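Local coordinates for mannan endo-1,6-alpha-mannosidase (PDB 6RY0), which probably acts on alpha-1,6-mannosidic linkages, as a family 76 transglycosidase that transfers GPI-anchored glycoproteins into the fungal cell wall, at residues A[224-229]-A[233-238]; A[358-363]-A[393-398]; A[136-141]-A[203-208]. All coordinates share one frame; numbering follows the deposited sequence. Where two conformers were deposited one is given.

Contact 1 (A[224-229]-A[233-238]); sequences KIFDWL and GYIDHE
Ile-235 lays its CD1 methyl over one face of the Phe-226 ring, displaced from the middle toward the rim, so that ring atom CZ of Phe-226 is nearest, 3.7 Å from CD1 of Ile-235. This is a CH-pi contact, and the two side chains meet at about a right angle. Phe-226 has CG anti to the backbone N (chi1 -169°), on the carbonyl-carbon side, which carries the ring forward to the returning chain. The same methyl of Ile-235 also reaches CB of Leu-229, at 4.1 Å. Tyr-234 brings one flank of its ring against two residues: its CD2 lies 3.8 Å from CD2 of Leu-229, and its CE2 lies 3.8 Å from CH2 of Trp-228. The Trp-228 and Tyr-234 ring planes are nearly perpendicular, but the approach is oblique. Helix 216-231, one of the helices of the (alpha/alpha)6 barrel, ends in a Schellman motif at Gly-233, whose positive phi turns the chain back and into the loop leading to strand 245-247, away from the calcium sites. Leu-229 O accepts a weak hydrogen bond from Tyr-234 N at 3.2 Å, the N-H of Tyr-234 pointing well off the oxygen (124°). It accepts another weak one from Ile-235 N at 3.3 Å, long but much straighter (163°). Beyond the turn Asp-236 forms an Asx turn, its OD1 accepting from Glu-238 N at 2.8 Å on the anti side of the carboxylate. Indole NE1 of Trp-228 donates to Cys-176 O, and Leu-267 of helix 261-278 packs against both Leu-229 and Ile-235.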
loop_
_atom_site.group_PDB
_atom_site.type_symbol
_atom_site.label_atom_id
_atom_site.label_comp_id
_atom_site.label_asym_id
_atom_site.label_seq_id
_atom_site.Cartn_x
_atom_site.Cartn_y
_atom_site.Cartn_z
ATOM N N LYS A 224 -19.361 1.869 5.777
ATOM C CA LYS A 224 -19.772 3.258 5.665
ATOM C C LYS A 224 -18.873 4.003 4.691
ATOM O O LYS A 224 -19.353 4.789 3.851
ATOM C CB LYS A 224 -19.727 3.899 7.063
ATOM C CG LYS A 224 -20.143 5.339 7.126
ATOM C CD LYS A 224 -20.066 5.828 8.575
ATOM C CE LYS A 224 -21.136 6.823 8.978
ATOM N NZ LYS A 224 -20.908 8.055 8.254
ATOM N N ILE A 225 -17.558 3.816 4.811
ATOM C CA ILE A 225 -16.642 4.566 3.953
ATOM C C ILE A 225 -16.720 4.091 2.508
ATOM O O ILE A 225 -16.686 4.916 1.580
ATOM C CB ILE A 225 -15.207 4.469 4.486
ATOM C CG1 ILE A 225 -15.085 5.103 5.838
ATOM C CG2 ILE A 225 -14.189 4.972 3.471
ATOM C CD1 ILE A 225 -15.200 6.606 5.797
ATOM N N PHE A 226 -16.851 2.791 2.285
ATOM C CA PHE A 226 -17.028 2.294 0.924
ATOM C C PHE A 226 -18.294 2.869 0.301
ATOM O O PHE A 226 -18.300 3.317 -0.845
ATOM C CB PHE A 226 -17.086 0.773 0.924
ATOM C CG PHE A 226 -16.994 0.209 -0.464
ATOM C CD1 PHE A 226 -18.122 0.077 -1.246
ATOM C CD2 PHE A 226 -15.759 -0.193 -0.999
ATOM C CE1 PHE A 226 -18.006 -0.441 -2.543
ATOM C CE2 PHE A 226 -15.658 -0.697 -2.267
ATOM C CZ PHE A 226 -16.771 -0.806 -3.019
ATOM N N ASP A 227 -19.381 2.869 1.077
ATOM C CA ASP A 227 -20.633 3.369 0.561
ATOM C C ASP A 227 -20.548 4.853 0.238
ATOM O O ASP A 227 -21.186 5.319 -0.711
ATOM C CB ASP A 227 -21.761 3.044 1.518
ATOM C CG ASP A 227 -22.136 1.549 1.508
ATOM O OD1 ASP A 227 -21.635 0.773 0.652
ATOM O OD2 ASP A 227 -22.903 1.159 2.390
ATOM N N TRP A 228 -19.747 5.595 1.001
ATOM C CA TRP A 228 -19.501 6.991 0.713
ATOM C C TRP A 228 -18.728 7.164 -0.604
ATOM O O TRP A 228 -19.085 7.971 -1.444
ATOM C CB TRP A 228 -18.762 7.672 1.888
ATOM C CG TRP A 228 -18.499 9.110 1.605
ATOM C CD1 TRP A 228 -19.370 10.150 1.801
ATOM C CD2 TRP A 228 -17.324 9.672 1.001
ATOM N NE1 TRP A 228 -18.811 11.313 1.349
ATOM C CE2 TRP A 228 -17.561 11.055 0.848
ATOM C CE3 TRP A 228 -16.092 9.156 0.586
ATOM C CZ2 TRP A 228 -16.636 11.909 0.298
ATOM C CZ3 TRP A 228 -15.156 10.016 0.050
ATOM C CH2 TRP A 228 -15.442 11.365 -0.110
ATOM N N LEU A 229 -17.657 6.382 -0.779
ATOM C CA LEU A 229 -16.887 6.425 -2.011
ATOM C C LEU A 229 -17.771 6.137 -3.239
ATOM O O LEU A 229 -17.578 6.705 -4.313
ATOM C CB LEU A 229 -15.747 5.424 -1.949
ATOM C CG LEU A 229 -14.535 5.874 -1.135
ATOM C CD1 LEU A 229 -13.590 4.695 -0.910
ATOM C CD2 LEU A 229 -13.808 7.025 -1.809
ATOM N N GLY A 233 -19.328 9.086 -6.075
ATOM C CA GLY A 233 -19.037 8.842 -7.466
ATOM C C GLY A 233 -17.563 8.730 -7.782
ATOM O O GLY A 233 -17.187 8.721 -8.948
ATOM N N TYR A 234 -16.723 8.568 -6.764
ATOM C CA TYR A 234 -15.326 8.253 -7.008
ATOM C C TYR A 234 -15.203 6.839 -7.567
ATOM O O TYR A 234 -14.237 6.552 -8.280
ATOM C CB TYR A 234 -14.448 8.448 -5.784
ATOM C CG TYR A 234 -14.359 9.853 -5.236
ATOM C CD1 TYR A 234 -14.933 10.970 -5.860
ATOM C CD2 TYR A 234 -13.735 10.060 -4.037
ATOM C CE1 TYR A 234 -14.865 12.214 -5.283
ATOM C CE2 TYR A 234 -13.671 11.303 -3.441
ATOM C CZ TYR A 234 -14.242 12.394 -4.062
ATOM O OH TYR A 234 -14.263 13.651 -3.480
ATOM N N ILE A 235 -16.135 5.954 -7.233
ATOM C CA ILE A 235 -16.317 4.691 -7.926
ATOM C C ILE A 235 -17.396 4.946 -8.963
ATOM O O ILE A 235 -18.505 5.344 -8.620
ATOM C CB ILE A 235 -16.751 3.575 -6.997
ATOM C CG1 ILE A 235 -15.763 3.384 -5.849
ATOM C CG2 ILE A 235 -16.957 2.291 -7.799
ATOM C CD1 ILE A 235 -16.302 2.478 -4.744
ATOM N N ASP A 236 -17.066 4.707 -10.239
ATOM C CA ASP A 236 -18.027 4.935 -11.315
ATOM C C ASP A 236 -19.140 3.899 -11.223
ATOM O O ASP A 236 -18.864 2.693 -11.235
ATOM C CB ASP A 236 -17.289 4.866 -12.660
ATOM C CG ASP A 236 -18.148 5.347 -13.787
ATOM O OD1 ASP A 236 -19.149 4.673 -14.130
ATOM O OD2 ASP A 236 -17.852 6.409 -14.361
ATOM N N HIS A 237 -20.393 4.340 -11.157
ATOM C CA HIS A 237 -21.499 3.420 -10.972
ATOM C C HIS A 237 -21.750 2.537 -12.179
ATOM O O HIS A 237 -22.412 1.523 -12.043
ATOM C CB HIS A 237 -22.789 4.193 -10.696
ATOM C CG HIS A 237 -22.795 4.906 -9.392
ATOM N ND1 HIS A 237 -23.967 5.276 -8.764
ATOM C CD2 HIS A 237 -21.788 5.282 -8.565
ATOM C CE1 HIS A 237 -23.674 5.858 -7.613
ATOM N NE2 HIS A 237 -22.366 5.892 -7.474
ATOM N N GLU A 238 -21.268 2.936 -13.347
ATOM C CA GLU A 238 -21.435 2.167 -14.564
ATOM C C GLU A 238 -20.248 1.242 -14.812
ATOM O O GLU A 238 -20.399 0.060 -15.087
ATOM C CB GLU A 238 -21.644 3.110 -15.759
ATOM C CG GLU A 238 -21.657 2.381 -17.104
ATOM C CD GLU A 238 -21.621 3.311 -18.316
ATOM O OE1 GLU A 238 -21.593 4.561 -18.166
ATOM O OE2 GLU A 238 -21.593 2.791 -19.441
#

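Contact 2 (A[358-363]-A[393-398]); sequences KQCVGP and MSVLAA
Cys-360 points its sulfur at the fork of Val-395, and this pair forms the compact part of the contact. SG of Cys-360 lies 3.7 Å from CG1 of Val-395 and 3.8 Å from CG2 of Val-395, so both methyls straddle one sulfur. Val-395 has CG1 anti to the backbone N (chi1 -180°) and CG2 beside it, and the two branches open together toward the loop. The sulfur belongs to the disulfide with Cys-369, which Val-395 also touches; a helix valine therefore packs on the cross-link itself. Cys-360 is the centre of an inverse gamma turn, a kink that follows the end of helix 342-358.

The rest is loose. The amide of Gln-359 comes no nearer than 4.3 Å, from its NE2 to CG2 of Val-395, and it spends that NE2 on Ala-356 O, back in the preceding helix. The two backbones stay well apart, with 8.5 Å between CA of Cys-360 and CA of Val-395. Past the sulfur the loop departs through a classic beta bulge, Val-361 and Gly-362 facing Arg-368, and reaches solvent at Pro-363. Helix 389-401 also packs against three other helices: helix 33-48 meets Val-395 and Leu-396, helix 76-93 meets Met-393 and Leu-396, and helix 323-337 lies against Ser-394, Ala-397 and Ala-398.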
loop_
_atom_site.group_PDB
_atom_site.type_symbol
_atom_site.label_atom_id
_atom_site.label_comp_id
_atom_site.label_asym_id
_atom_site.label_seq_id
_atom_site.Cartn_x
_atom_site.Cartn_y
_atom_site.Cartn_z
ATOM N N LYS A 358 11.784 -8.904 -17.624
ATOM C CA LYS A 358 12.380 -8.790 -18.966
ATOM C C LYS A 358 13.138 -7.479 -19.136
ATOM O O LYS A 358 14.128 -7.449 -19.869
ATOM C CB LYS A 358 11.305 -8.933 -20.030
ATOM C CG LYS A 358 11.797 -8.761 -21.442
ATOM C CD LYS A 358 12.453 -10.005 -21.942
ATOM C CE LYS A 358 12.861 -9.865 -23.405
ATOM N NZ LYS A 358 13.654 -11.037 -23.848
ATOM N N GLN A 359 12.690 -6.400 -18.471
ATOM C CA GLN A 359 13.342 -5.122 -18.598
ATOM C C GLN A 359 14.301 -4.802 -17.470
ATOM O O GLN A 359 14.914 -3.733 -17.491
ATOM C CB GLN A 359 12.346 -3.983 -18.862
ATOM C CG GLN A 359 11.306 -3.753 -17.772
ATOM C CD GLN A 359 11.845 -2.991 -16.569
ATOM O OE1 GLN A 359 12.362 -1.873 -16.693
ATOM N NE2 GLN A 359 11.729 -3.587 -15.398
ATOM N N CYS A 360 14.514 -5.730 -16.529
ATOM C CA CYS A 360 15.530 -5.538 -15.494
ATOM C C CYS A 360 16.877 -6.010 -16.033
ATOM O O CYS A 360 17.403 -7.057 -15.649
ATOM C CB CYS A 360 15.188 -6.259 -14.210
ATOM S SG CYS A 360 13.752 -5.607 -13.320
ATOM N N VAL A 361 17.430 -5.202 -16.942
ATOM C CA VAL A 361 18.653 -5.535 -17.657
ATOM C C VAL A 361 19.572 -4.323 -17.752
ATOM O O VAL A 361 20.530 -4.335 -18.520
ATOM C CB VAL A 361 18.360 -6.073 -19.064
ATOM C CG1 VAL A 361 17.645 -7.406 -18.976
ATOM C CG2 VAL A 361 17.582 -5.079 -19.911
ATOM N N GLY A 362 19.295 -3.261 -17.000
ATOM C CA GLY A 362 20.024 -2.025 -17.185
ATOM C C GLY A 362 21.431 -2.022 -16.659
ATOM O O GLY A 362 21.775 -2.742 -15.713
ATOM N N PRO A 363 22.265 -1.161 -17.239
ATOM C CA PRO A 363 23.582 -0.914 -16.672
ATOM C C PRO A 363 23.416 -0.150 -15.365
ATOM O O PRO A 363 22.374 0.456 -15.144
ATOM C CB PRO A 363 24.249 -0.049 -17.734
ATOM C CG PRO A 363 23.151 0.707 -18.347
ATOM C CD PRO A 363 21.944 -0.230 -18.334
ATOM N N MET A 393 11.390 -1.431 -5.976
ATOM C CA MET A 393 10.393 -1.925 -5.024
ATOM C C MET A 393 9.262 -2.652 -5.762
ATOM O O MET A 393 8.779 -3.698 -5.315
ATOM C CB MET A 393 9.834 -0.743 -4.224
ATOM C CG MET A 393 9.029 -1.166 -2.982
ATOM S SD MET A 393 8.145 0.169 -2.147
ATOM C CE MET A 393 9.468 1.331 -1.903
ATOM N N SER A 394 8.835 -2.073 -6.887
ATOM C CA SER A 394 7.754 -2.654 -7.649
ATOM C C SER A 394 8.117 -3.993 -8.259
ATOM O O SER A 394 7.273 -4.903 -8.259
ATOM C CB SER A 394 7.244 -1.668 -8.703
ATOM O OG SER A 394 6.571 -0.599 -8.069
ATOM N N VAL A 395 9.337 -4.147 -8.786
ATOM C CA VAL A 395 9.716 -5.443 -9.321
ATOM C C VAL A 395 9.876 -6.468 -8.192
ATOM O O VAL A 395 9.454 -7.613 -8.334
ATOM C CB VAL A 395 10.970 -5.371 -10.195
ATOM C CG1 VAL A 395 11.314 -6.755 -10.736
ATOM C CG2 VAL A 395 10.744 -4.381 -11.335
ATOM N N LEU A 396 10.480 -6.065 -7.074
ATOM C CA LEU A 396 10.573 -6.949 -5.919
ATOM C C LEU A 396 9.187 -7.472 -5.513
ATOM O O LEU A 396 9.000 -8.669 -5.268
ATOM C CB LEU A 396 11.243 -6.235 -4.758
ATOM C CG LEU A 396 11.251 -6.976 -3.409
ATOM C CD1 LEU A 396 11.989 -8.282 -3.507
ATOM C CD2 LEU A 396 11.879 -6.086 -2.351
ATOM N N ALA A 397 8.216 -6.567 -5.438
ATOM C CA ALA A 397 6.855 -6.930 -5.083
ATOM C C ALA A 397 6.249 -7.914 -6.081
ATOM O O ALA A 397 5.646 -8.917 -5.702
ATOM C CB ALA A 397 6.011 -5.654 -5.025
ATOM N N ALA A 398 6.409 -7.631 -7.367
ATOM C CA ALA A 398 5.815 -8.479 -8.399
ATOM C C ALA A 398 6.421 -9.870 -8.394
ATOM O O ALA A 398 5.709 -10.868 -8.518
ATOM C CB ALA A 398 5.961 -7.830 -9.776
#

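Contact 3 (A[136-141]-A[203-208]); sequences SAMLAA and FDLGAR
Met-138 faces the 203-208 helix and touches it at Leu-205 and Arg-208, one turn apart, while Leu-139 adds a second touch to the arginine. The two helices run almost in the same direction, their axes 10.8 Å apart at closest approach and inclined by 22°, as neighbouring helices of the (alpha/alpha)6 barrel. Along 203-208, Asp-204 does not reach 136-141, but prepares the contact by holding Arg-208 four residues on. Leu-205 follows; in one of its two modelled conformers CD2 of Leu-205 lies 4.1 Å from CB of Met-138, so this touch is less certain. Its side chain is about 11 Å from that of Asp-129, a calcium ligand whose metal is not bound here. At Arg-208 the contact tightens. Its guanidinium presents one face to the CB and CG carbons of Met-138, NE of Arg-208 lying 3.6 Å from CG of Met-138, and the methionine and arginine chains run alongside each other, pointing opposite ways. A bend at chi3 (71°) swings the guanidinium over the Met-138 carbons and within reach of Asp-204. Its edge meets Leu-139, CB of which is 3.7 Å from NH2 of Arg-208. NH1 of Arg-208 donates to OD2 of Asp-204 at 2.8 Å, nearly straight (162°) and close to the guanidinium plane, while NH2 forms a salt bridge with Glu-142 at the end of helix 127-142. Asp-204 OD1 is in turn hydrogen-bonded to His-269 ND1. A buried arginine gripped by carboxylates from both helices is thereby fixed in rotation, and these partners probably favour its charged form despite the apolar methionine against its face.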
loop_
_atom_site.group_PDB
_atom_site.type_symbol
_atom_site.label_atom_id
_atom_site.label_comp_id
_atom_site.label_asym_id
_atom_site.label_seq_id
_atom_site.Cartn_x
_atom_site.Cartn_y
_atom_site.Cartn_z
ATOM N N SER A 136 1.193 -1.291 6.716
ATOM C CA SER A 136 2.365 -2.135 6.919
ATOM C C SER A 136 2.347 -2.808 8.294
ATOM O O SER A 136 2.737 -3.968 8.398
ATOM C CB SER A 136 3.625 -1.310 6.726
ATOM O OG SER A 136 3.750 -0.991 5.357
ATOM N N ALA A 137 1.871 -2.117 9.327
ATOM C CA ALA A 137 1.739 -2.741 10.631
ATOM C C ALA A 137 0.662 -3.846 10.607
ATOM O O ALA A 137 0.849 -4.926 11.177
ATOM C CB ALA A 137 1.401 -1.692 11.689
ATOM N N MET A 138 -0.457 -3.572 9.937
ATOM C CA MET A 138 -1.507 -4.579 9.780
ATOM C C MET A 138 -0.961 -5.823 9.092
ATOM O O MET A 138 -1.226 -6.951 9.500
ATOM C CB MET A 138 -2.669 -3.984 8.993
ATOM C CG MET A 138 -3.912 -4.828 8.929
ATOM S SD MET A 138 -4.778 -5.017 10.484
ATOM C CE MET A 138 -4.466 -6.731 10.902
ATOM N N LEU A 139 -0.166 -5.606 8.041
ATOM C CA LEU A 139 0.444 -6.701 7.276
ATOM C C LEU A 139 1.397 -7.497 8.176
ATOM O O LEU A 139 1.442 -8.720 8.098
ATOM C CB LEU A 139 1.211 -6.114 6.079
ATOM C CG LEU A 139 1.757 -7.163 5.127
ATOM C CD1 LEU A 139 0.638 -7.956 4.434
ATOM C CD2 LEU A 139 2.633 -6.483 4.087
ATOM N N ALA A 140 2.161 -6.813 9.026
ATOM C CA ALA A 140 3.040 -7.512 9.952
ATOM C C ALA A 140 2.244 -8.424 10.878
ATOM O O ALA A 140 2.632 -9.556 11.124
ATOM C CB ALA A 140 3.883 -6.494 10.712
ATOM N N ALA A 141 1.093 -7.958 11.377
ATOM C CA ALA A 141 0.238 -8.824 12.211
ATOM C C ALA A 141 -0.302 -10.008 11.388
ATOM O O ALA A 141 -0.270 -11.159 11.826
ATOM C CB ALA A 141 -0.896 -8.026 12.846
ATOM N N PHE A 203 -10.641 2.490 4.690
ATOM C CA PHE A 203 -11.490 1.368 4.354
ATOM C C PHE A 203 -10.732 0.051 4.495
ATOM O O PHE A 203 -11.197 -0.890 5.127
ATOM C CB PHE A 203 -11.997 1.546 2.924
ATOM C CG PHE A 203 -12.629 0.311 2.344
ATOM C CD1 PHE A 203 -13.780 -0.230 2.900
ATOM C CD2 PHE A 203 -12.079 -0.329 1.249
ATOM C CE1 PHE A 203 -14.337 -1.385 2.401
ATOM C CE2 PHE A 203 -12.636 -1.481 0.717
ATOM C CZ PHE A 203 -13.762 -2.009 1.304
ATOM N N ASP A 204 -9.573 -0.026 3.833
ATOM C CA ASP A 204 -8.801 -1.260 3.842
ATOM C C ASP A 204 -8.391 -1.645 5.257
ATOM O O ASP A 204 -8.481 -2.802 5.648
ATOM C CB ASP A 204 -7.542 -1.042 2.956
ATOM C CG ASP A 204 -6.758 -2.305 2.744
ATOM O OD1 ASP A 204 -7.337 -3.215 2.079
ATOM O OD2 ASP A 204 -5.580 -2.369 3.174
ATOM N N LEU A 205 -7.929 -0.677 6.049
ATOM C CA LEU A 205 -7.576 -0.951 7.450
ATOM C C LEU A 205 -8.754 -1.454 8.227
ATOM O O LEU A 205 -8.624 -2.382 9.032
ATOM C CB LEU A 205 -7.044 0.294 8.168
ATOM C CG LEU A 205 -5.596 0.598 7.833
ATOM C CD1 LEU A 205 -5.179 1.945 8.360
ATOM C CD2 LEU A 205 -4.634 -0.470 8.358
ATOM N N GLY A 206 -9.912 -0.825 8.052
ATOM C CA GLY A 206 -11.101 -1.283 8.762
ATOM C C GLY A 206 -11.486 -2.708 8.407
ATOM O O GLY A 206 -11.785 -3.529 9.275
ATOM N N ALA A 207 -11.457 -3.019 7.121
ATOM C CA ALA A 207 -11.824 -4.362 6.669
ATOM C C ALA A 207 -10.858 -5.407 7.240
ATOM O O ALA A 207 -11.253 -6.486 7.666
ATOM C CB ALA A 207 -11.838 -4.390 5.172
ATOM N N ARG A 208 -9.580 -5.076 7.221
ATOM C CA ARG A 208 -8.547 -5.989 7.701
ATOM C C ARG A 208 -8.578 -6.130 9.211
ATOM O O ARG A 208 -8.398 -7.234 9.750
ATOM C CB ARG A 208 -7.170 -5.524 7.216
ATOM C CG ARG A 208 -7.065 -5.654 5.708
ATOM C CD ARG A 208 -5.915 -4.890 5.118
ATOM N NE ARG A 208 -4.637 -5.485 5.434
ATOM C CZ ARG A 208 -3.484 -4.953 5.052
ATOM N NH1 ARG A 208 -3.435 -3.801 4.367
ATOM N NH2 ARG A 208 -2.349 -5.564 5.359
#

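In the fold
All three contacts are buried, but only contact 3 lies near the middle of the chain, about 10 Å from its centre; contacts 1 and 2 are about 20 and 18 Å out, on opposite sides. Contact 3 joins two helices, whereas the outer two each join a helix to a loop. Contacts 1 and 3 touch through successive helices 196-213 and 216-231, where CD2 of Phe-226 is 3.5 Å from CZ of Phe-203; contact 2 touches neither. The chemistry differs too: the central contact buries charge within apolar packing, contact 1 is an aromatic and aliphatic helix end, and small contact 2 leans on a disulfide.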